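Long-range contacts in response regulator receiver modulated diguanylate cyclase with PAS/PAC sensor (Desulfovibrio desulfuricans subsp. desulfuricans, PDB 3CG0), which probably receives a phosphoryl signal through its N-terminal receiver domain, to modulate the diguanylate cyclase output of a longer PAS- and GGDEF-containing protein: residues G11-E16 and L53-A58; P84-T89 and N104-L109. All blocks are in the same frame, centred on the assembly; numbering follows the deposited sequence.

Contact 1 (G11-E16 and L53-A58)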
ATOM      1  N   GLY C  11      16.245  -5.466  18.929  1.00 46.16           N
ATOM      2  CA  GLY C  11      16.851  -5.289  20.243  1.00 46.34           C
ATOM      3  C   GLY C  11      15.845  -5.326  21.378  1.00 43.54           C
ATOM      4  O   GLY C  11      15.000  -4.445  21.499  1.00 42.63           O
ATOM      5  N   VAL C  12      15.957  -6.347  22.218  1.00 39.58           N
ATOM      6  CA  VAL C  12      14.980  -6.615  23.261  1.00 39.39           C
ATOM      7  C   VAL C  12      15.516  -6.194  24.643  1.00 39.30           C
ATOM      8  O   VAL C  12      16.648  -6.493  24.995  1.00 40.88           O
ATOM      9  CB  VAL C  12      14.548  -8.111  23.232  1.00 35.53           C
ATOM     10  CG1 VAL C  12      13.452  -8.396  24.239  1.00 30.17           C
ATOM     11  CG2 VAL C  12      14.068  -8.518  21.810  1.00 31.46           C
ATOM     12  N   LEU C  13      14.695  -5.484  25.408  1.00 40.05           N
ATOM     13  CA  LEU C  13      15.040  -5.084  26.769  1.00 40.24           C
ATOM     14  C   LEU C  13      14.104  -5.827  27.728  1.00 38.92           C
ATOM     15  O   LEU C  13      12.897  -5.834  27.512  1.00 36.92           O
ATOM     16  CB  LEU C  13      14.913  -3.563  26.884  1.00 43.01           C
ATOM     17  CG  LEU C  13      15.031  -2.771  28.189  1.00 53.55           C
ATOM     18  CD1 LEU C  13      15.686  -1.432  27.908  1.00 52.50           C
ATOM     19  CD2 LEU C  13      13.685  -2.545  28.828  1.00 58.83           C
ATOM     20  N   ILE C  14      14.658  -6.478  28.755  1.00 35.40           N
ATOM     21  CA  ILE C  14      13.864  -7.295  29.682  1.00 38.78           C
ATOM     22  C   ILE C  14      13.822  -6.633  31.063  1.00 40.18           C
ATOM     23  O   ILE C  14      14.846  -6.208  31.586  1.00 43.89           O
ATOM     24  CB  ILE C  14      14.428  -8.722  29.833  1.00 40.39           C
ATOM     25  CG1 ILE C  14      14.486  -9.447  28.485  1.00 45.30           C
ATOM     26  CG2 ILE C  14      13.599  -9.545  30.817  1.00 44.24           C
ATOM     27  CD1 ILE C  14      15.128 -10.831  28.575  1.00 43.85           C
ATOM     28  N   VAL C  15      12.625  -6.515  31.622  1.00 35.00           N
ATOM     29  CA  VAL C  15      12.434  -6.008  32.970  1.00 38.46           C
ATOM     30  C   VAL C  15      11.739  -7.115  33.753  1.00 45.16           C
ATOM     31  O   VAL C  15      10.561  -7.390  33.531  1.00 48.19           O
ATOM     32  CB  VAL C  15      11.571  -4.737  32.995  1.00 40.69           C
ATOM     33  CG1 VAL C  15      11.707  -4.031  34.339  1.00 31.59           C
ATOM     34  CG2 VAL C  15      11.964  -3.798  31.895  1.00 33.19           C
ATOM     35  N   GLU C  16      12.475  -7.753  34.661  1.00 41.68           N
ATOM     36  CA  GLU C  16      12.022  -8.984  35.288  1.00 46.43           C
ATOM     37  C   GLU C  16      12.716  -9.162  36.628  1.00 50.64           C
ATOM     38  O   GLU C  16      13.948  -9.104  36.697  1.00 57.23           O
ATOM     39  CB  GLU C  16      12.349 -10.159  34.366  1.00 49.04           C
ATOM     40  CG  GLU C  16      12.163 -11.533  34.973  1.00 58.43           C
ATOM     41  CD  GLU C  16      10.708 -11.919  35.093  1.00 69.21           C
ATOM     42  OE1 GLU C  16       9.996 -11.886  34.063  1.00 69.97           O
ATOM     43  OE2 GLU C  16      10.284 -12.266  36.216  1.00 69.99           O
ATOM     44  N   LEU C  53      20.720   2.580  25.023  1.00 73.56           N
ATOM     45  CA  LEU C  53      20.920   1.328  24.292  1.00 71.34           C
ATOM     46  C   LEU C  53      19.893   1.063  23.180  1.00 68.25           C
ATOM     47  O   LEU C  53      20.012   0.080  22.447  1.00 66.51           O
ATOM     48  CB  LEU C  53      21.119   0.133  25.251  1.00 71.64           C
ATOM     49  CG  LEU C  53      20.069  -0.654  26.044  1.00 70.15           C
ATOM     50  CD1 LEU C  53      20.744  -1.300  27.239  1.00 76.06           C
ATOM     51  CD2 LEU C  53      18.885   0.154  26.508  1.00 80.81           C
ATOM     52  N   ARG C  54      18.918   1.967  23.055  1.00 66.46           N
ATOM     53  CA  ARG C  54      17.967   2.031  21.924  1.00 64.88           C
ATOM     54  C   ARG C  54      17.262   0.715  21.540  1.00 57.91           C
ATOM     55  O   ARG C  54      17.496   0.194  20.442  1.00 57.29           O
ATOM     56  CB  ARG C  54      18.657   2.612  20.679  1.00 67.91           C
ATOM     57  CG  ARG C  54      19.170   4.052  20.801  1.00 72.49           C
ATOM     58  CD  ARG C  54      20.086   4.418  19.618  1.00 77.38           C
ATOM     59  NE  ARG C  54      19.601   3.876  18.343  1.00 95.04           N
ATOM     60  CZ  ARG C  54      20.143   4.116  17.147  1.00 99.56           C
ATOM     61  NH1 ARG C  54      21.204   4.909  17.028  1.00100.69           N
ATOM     62  NH2 ARG C  54      19.613   3.562  16.061  1.00 94.30           N
ATOM     63  N   PRO C  55      16.395   0.179  22.429  1.00 52.85           N
ATOM     64  CA  PRO C  55      15.728  -1.079  22.084  1.00 48.70           C
ATOM     65  C   PRO C  55      14.542  -0.913  21.135  1.00 49.21           C
ATOM     66  O   PRO C  55      14.012   0.185  20.991  1.00 50.86           O
ATOM     67  CB  PRO C  55      15.269  -1.619  23.442  1.00 53.16           C
ATOM     68  CG  PRO C  55      15.111  -0.401  24.308  1.00 47.96           C
ATOM     69  CD  PRO C  55      15.989   0.676  23.762  1.00 51.77           C
ATOM     70  N   ASP C  56      14.150  -2.007  20.488  1.00 47.08           N
ATOM     71  CA  ASP C  56      12.997  -2.030  19.600  1.00 44.33           C
ATOM     72  C   ASP C  56      11.725  -2.401  20.361  1.00 40.51           C
ATOM     73  O   ASP C  56      10.628  -2.114  19.905  1.00 45.07           O
ATOM     74  CB  ASP C  56      13.227  -3.015  18.445  1.00 43.75           C
ATOM     75  CG  ASP C  56      14.327  -2.557  17.495  1.00 50.04           C
ATOM     76  OD1 ASP C  56      15.499  -2.931  17.706  1.00 50.65           O
ATOM     77  OD2 ASP C  56      14.022  -1.803  16.549  1.00 55.99           O
ATOM     78  N   ILE C  57      11.882  -3.046  21.514  1.00 39.10           N
ATOM     79  CA  ILE C  57      10.760  -3.563  22.299  1.00 30.83           C
ATOM     80  C   ILE C  57      11.201  -3.835  23.748  1.00 34.88           C
ATOM     81  O   ILE C  57      12.381  -4.044  24.015  1.00 34.28           O
ATOM     82  CB  ILE C  57      10.147  -4.852  21.648  1.00 35.30           C
ATOM     83  CG1 ILE C  57       8.810  -5.223  22.297  1.00 30.35           C
ATOM     84  CG2 ILE C  57      11.148  -6.018  21.657  1.00 27.45           C
ATOM     85  CD1 ILE C  57       7.949  -6.128  21.489  1.00 24.35           C
ATOM     86  N   ALA C  58      10.249  -3.810  24.675  1.00 33.56           N
ATOM     87  CA  ALA C  58      10.526  -4.080  26.077  1.00 35.67           C
ATOM     88  C   ALA C  58       9.589  -5.161  26.579  1.00 33.22           C
ATOM     89  O   ALA C  58       8.376  -5.080  26.356  1.00 37.05           O
ATOM     90  CB  ALA C  58      10.360  -2.802  26.902  1.00 35.36           C
TER
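Leu13 spreads its two methyl branches over different parts of 53-58. CD1 reaches the proline ring at Pro55 CG, 3.8 Å away, and also touches Leu53 CD2, while CD2 rests 3.9 Å from Ala58 CB. A chi1 of 173° sets CG anti to the backbone N, and from there the CD1 and CD2 branches part toward Pro55 and Leu53 on one hand and Ala58 on the other. Leu13 and Pro55 lie side by side and point the same way, whereas Leu53 crosses Leu13 at about a right angle. On the sheet face bearing Val12 and Ile57, the side chains are again side by side, with Val12 CG2 3.8 Å from Ile57 CG2; the contact is made by the CG2 branch of Ile57, not by its longer CG1 arm.

The backbone evidence is that of adjacent parallel strands: Val12 pairs with Ile57 and Leu13 with Ala58, and Leu13 N donates to Ile57 O at 3.1 Å. At the strand entrance Asp56 grips Gly11 at both its N and its O. Gly11 O accepts Asp56 N at 2.8 Å, on a lone pair in the carbonyl plane, plus a weak bond from Ile57 N. Gly11 N donates to the anti side of Asp56 OD1 at 2.9 Å, nearly straight at 165°.

This pairing joins the first and third strands of the receiver fold. Strand 35-40 flanks 11-15 on its other edge, helix 19-32 packs on Val12 and Ile14, and strand 85-89 continues the sheet beyond Ile57 and Ala58.

Contact 2 (P84-T89 and N104-L109); sequences PIIFIT and NPFGYL
Ile85 O accepts a short bond from Phe106 N, 2.7 Å long and straight at the hydrogen (164°), with the donor nearly along the C=O axis. Phe87 O accepts Leu109 N at the same length. Between these, Phe87 N donates to Gly107 O at a longer 3.2 Å; beyond them Thr89 N reaches Leu109 O at 2.8 Å, from above the carbonyl plane. A water extends the pairing at the strand entrance, donating to Asn104 O and accepting from Ile85 N.

Phe87 and Tyr108 share one face of the sheet; Ile86, Ile88 and Leu109 occupy the other, where the Phe106 ring also comes near Ile86. Phe87 and Tyr108 lie side by side with ring planes at 15°, but the near-parallel rings are so far offset, 5.8 Å between centroids, that little of one covers the other. Contact is made by Phe87 CD2 and Tyr108 CE1, 3.6 Å apart. Phe87 CD2 also meets Pro105 CB, and Ile85 CG2 sits over the centre of one Phe87 face. In Thr89, chi1 of 70° puts OG1 between N and C and leaves CG2 anti to the carbonyl carbon, where it meets Tyr108 CB and the edge of its ring. On the opposite face, Ile86 CG2 meets Leu109 CD2 at 3.7 Å.

Helix 94-101 completes this beta-alpha-beta unit, and its Phe97 ring meets Tyr108 edge-to-face. Tyr108 OH is hydrogen-bonded to Glu132 OE2 of the second subunit, and Phe106 meets Phe106 of that subunit. The chemistry thus implies a division of labour: main-chain bonds satisfy buried peptide groups and set the parallel register, apolar side chains fill both faces, and the polar end of Tyr108 links the edge strand to the second subunit.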
ATOM      1  N   PRO C  84       7.213  -0.327  22.101  1.00 39.38           N
ATOM      2  CA  PRO C  84       6.125  -1.269  22.266  1.00 36.77           C
ATOM      3  C   PRO C  84       6.373  -2.156  23.487  1.00 34.62           C
ATOM      4  O   PRO C  84       7.514  -2.482  23.796  1.00 32.74           O
ATOM      5  CB  PRO C  84       6.197  -2.135  21.016  1.00 37.39           C
ATOM      6  CG  PRO C  84       7.125  -1.462  20.086  1.00 38.21           C
ATOM      7  CD  PRO C  84       8.004  -0.573  20.887  1.00 37.36           C
ATOM      8  N   ILE C  85       5.289  -2.575  24.126  1.00 31.41           N
ATOM      9  CA  ILE C  85       5.330  -3.292  25.375  1.00 37.27           C
ATOM     10  C   ILE C  85       4.597  -4.609  25.259  1.00 38.76           C
ATOM     11  O   ILE C  85       3.442  -4.643  24.833  1.00 37.72           O
ATOM     12  CB  ILE C  85       4.635  -2.476  26.498  1.00 28.40           C
ATOM     13  CG1 ILE C  85       5.330  -1.117  26.691  1.00 24.97           C
ATOM     14  CG2 ILE C  85       4.599  -3.277  27.802  1.00 38.16           C
ATOM     15  CD1 ILE C  85       6.859  -1.190  26.857  1.00 26.64           C
ATOM     16  N   ILE C  86       5.268  -5.683  25.657  1.00 31.92           N
ATOM     17  CA  ILE C  86       4.580  -6.930  25.944  1.00 40.29           C
ATOM     18  C   ILE C  86       4.743  -7.186  27.425  1.00 42.00           C
ATOM     19  O   ILE C  86       5.859  -7.110  27.948  1.00 46.13           O
ATOM     20  CB  ILE C  86       5.150  -8.102  25.128  1.00 40.39           C
ATOM     21  CG1 ILE C  86       5.177  -7.728  23.645  1.00 31.84           C
ATOM     22  CG2 ILE C  86       4.348  -9.398  25.386  1.00 35.27           C
ATOM     23  CD1 ILE C  86       5.622  -8.837  22.740  1.00 41.65           C
ATOM     24  N   PHE C  87       3.632  -7.433  28.119  1.00 44.59           N
ATOM     25  CA  PHE C  87       3.716  -7.748  29.538  1.00 39.21           C
ATOM     26  C   PHE C  87       3.941  -9.224  29.728  1.00 37.27           C
ATOM     27  O   PHE C  87       3.330 -10.042  29.055  1.00 35.94           O
ATOM     28  CB  PHE C  87       2.458  -7.347  30.298  1.00 37.59           C
ATOM     29  CG  PHE C  87       2.392  -5.895  30.648  1.00 41.48           C
ATOM     30  CD1 PHE C  87       3.273  -5.334  31.576  1.00 31.57           C
ATOM     31  CD2 PHE C  87       1.404  -5.097  30.091  1.00 39.67           C
ATOM     32  CE1 PHE C  87       3.183  -4.008  31.897  1.00 31.85           C
ATOM     33  CE2 PHE C  87       1.306  -3.753  30.412  1.00 41.48           C
ATOM     34  CZ  PHE C  87       2.193  -3.205  31.305  1.00 29.25           C
ATOM     35  N   ILE C  88       4.827  -9.551  30.654  1.00 38.74           N
ATOM     36  CA  ILE C  88       5.039 -10.926  31.096  1.00 44.15           C
ATOM     37  C   ILE C  88       4.199 -11.138  32.351  1.00 48.90           C
ATOM     38  O   ILE C  88       4.330 -10.394  33.328  1.00 56.15           O
ATOM     39  CB  ILE C  88       6.539 -11.205  31.370  1.00 46.75           C
ATOM     40  CG1 ILE C  88       7.401 -10.839  30.145  1.00 45.94           C
ATOM     41  CG2 ILE C  88       6.750 -12.642  31.803  1.00 42.34           C
ATOM     42  CD1 ILE C  88       7.033 -11.590  28.845  1.00 43.18           C
ATOM     43  N   THR C  89       3.316 -12.131  32.320  1.00 52.51           N
ATOM     44  CA  THR C  89       2.338 -12.296  33.393  1.00 62.74           C
ATOM     45  C   THR C  89       2.474 -13.616  34.145  1.00 68.70           C
ATOM     46  O   THR C  89       3.000 -14.599  33.618  1.00 67.72           O
ATOM     47  CB  THR C  89       0.871 -12.187  32.885  1.00 62.84           C
ATOM     48  OG1 THR C  89       0.549 -13.332  32.088  1.00 67.27           O
ATOM     49  CG2 THR C  89       0.646 -10.926  32.077  1.00 57.52           C
ATOM     50  N   ASN C 104      -1.542   0.750  27.228  1.00 50.35           N
ATOM     51  CA  ASN C 104      -1.832   0.036  25.979  1.00 49.03           C
ATOM     52  C   ASN C 104      -0.685  -0.844  25.483  1.00 51.42           C
ATOM     53  O   ASN C 104       0.018  -0.470  24.535  1.00 56.54           O
ATOM     54  CB  ASN C 104      -2.329   0.982  24.876  1.00 48.05           C
ATOM     55  CG  ASN C 104      -2.862   0.225  23.655  1.00 61.61           C
ATOM     56  OD1 ASN C 104      -3.562  -0.791  23.786  1.00 57.08           O
ATOM     57  ND2 ASN C 104      -2.508   0.704  22.465  1.00 61.04           N
ATOM     58  N   PRO C 105      -0.482  -2.012  26.129  1.00 50.16           N
ATOM     59  CA  PRO C 105       0.556  -2.907  25.651  1.00 46.66           C
ATOM     60  C   PRO C 105       0.062  -3.638  24.420  1.00 47.61           C
ATOM     61  O   PRO C 105      -1.123  -3.602  24.101  1.00 52.86           O
ATOM     62  CB  PRO C 105       0.697  -3.905  26.789  1.00 42.43           C
ATOM     63  CG  PRO C 105      -0.680  -3.990  27.342  1.00 45.68           C
ATOM     64  CD  PRO C 105      -1.191  -2.583  27.290  1.00 44.17           C
ATOM     65  N   PHE C 106       0.973  -4.318  23.750  1.00 45.92           N
ATOM     66  CA  PHE C 106       0.625  -5.090  22.596  1.00 38.28           C
ATOM     67  C   PHE C 106      -0.155  -6.352  22.975  1.00 43.14           C
ATOM     68  O   PHE C 106      -1.129  -6.725  22.319  1.00 41.57           O
ATOM     69  CB  PHE C 106       1.892  -5.472  21.858  1.00 40.58           C
ATOM     70  CG  PHE C 106       1.649  -6.420  20.750  1.00 24.27           C
ATOM     71  CD1 PHE C 106       1.123  -5.961  19.549  1.00 41.85           C
ATOM     72  CD2 PHE C 106       1.910  -7.775  20.913  1.00 36.56           C
ATOM     73  CE1 PHE C 106       0.885  -6.838  18.515  1.00 32.40           C
ATOM     74  CE2 PHE C 106       1.682  -8.655  19.889  1.00 31.15           C
ATOM     75  CZ  PHE C 106       1.162  -8.182  18.697  1.00 24.85           C
ATOM     76  N   GLY C 107       0.296  -7.017  24.032  1.00 45.33           N
ATOM     77  CA  GLY C 107      -0.343  -8.228  24.520  1.00 38.75           C
ATOM     78  C   GLY C 107       0.220  -8.607  25.874  1.00 42.11           C
ATOM     79  O   GLY C 107       0.920  -7.806  26.504  1.00 34.21           O
ATOM     80  N   TYR C 108      -0.098  -9.831  26.302  1.00 40.85           N
ATOM     81  CA  TYR C 108       0.326 -10.389  27.576  1.00 42.19           C
ATOM     82  C   TYR C 108       0.814 -11.810  27.342  1.00 44.23           C
ATOM     83  O   TYR C 108       0.148 -12.609  26.682  1.00 40.15           O
ATOM     84  CB  TYR C 108      -0.839 -10.397  28.582  1.00 45.74           C
ATOM     85  CG  TYR C 108      -1.466  -9.036  28.824  1.00 43.22           C
ATOM     86  CD1 TYR C 108      -1.059  -8.242  29.889  1.00 44.50           C
ATOM     87  CD2 TYR C 108      -2.471  -8.551  27.987  1.00 51.81           C
ATOM     88  CE1 TYR C 108      -1.623  -7.002  30.103  1.00 48.10           C
ATOM     89  CE2 TYR C 108      -3.032  -7.312  28.189  1.00 47.04           C
ATOM     90  CZ  TYR C 108      -2.608  -6.543  29.253  1.00 43.77           C
ATOM     91  OH  TYR C 108      -3.175  -5.314  29.466  1.00 52.80           O
ATOM     92  N   LEU C 109       1.997 -12.113  27.858  1.00 46.62           N
ATOM     93  CA  LEU C 109       2.589 -13.449  27.745  1.00 51.04           C
ATOM     94  C   LEU C 109       2.700 -14.100  29.115  1.00 53.17           C
ATOM     95  O   LEU C 109       3.403 -13.589  29.988  1.00 55.37           O
ATOM     96  CB  LEU C 109       3.967 -13.373  27.074  1.00 48.88           C
ATOM     97  CG  LEU C 109       4.124 -13.849  25.620  1.00 48.70           C
ATOM     98  CD1 LEU C 109       2.821 -13.918  24.838  1.00 35.26           C
ATOM     99  CD2 LEU C 109       5.132 -12.989  24.892  1.00 40.41           C
TER
HETATM  100  O   HOH W   1       2.825  -0.941  23.457  1.00 37.85           O

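Overall arrangement
Both contacts are buried parallel strand pairings in one five-stranded sheet, with centres about 13 Å apart. Strands 57-61 and 85-89 are neighbours, so contact 1 runs directly into contact 2: Ala58 N lies 3.2 Å from Pro84 O, a probable hydrogen bond. Contact 1 joins two inner strands, touches no other chain of the assembly and relies on aliphatic side chains, with a carboxylate-to-peptide bond at its entrance. Contact 2 joins an inner strand to the outermost strand 107-110, buries more surface (517 against 361 Å²) and adds aromatic rings. Although its touching residues are buried too, it also meets the second subunit, which gives its outer segment a role in the assembly.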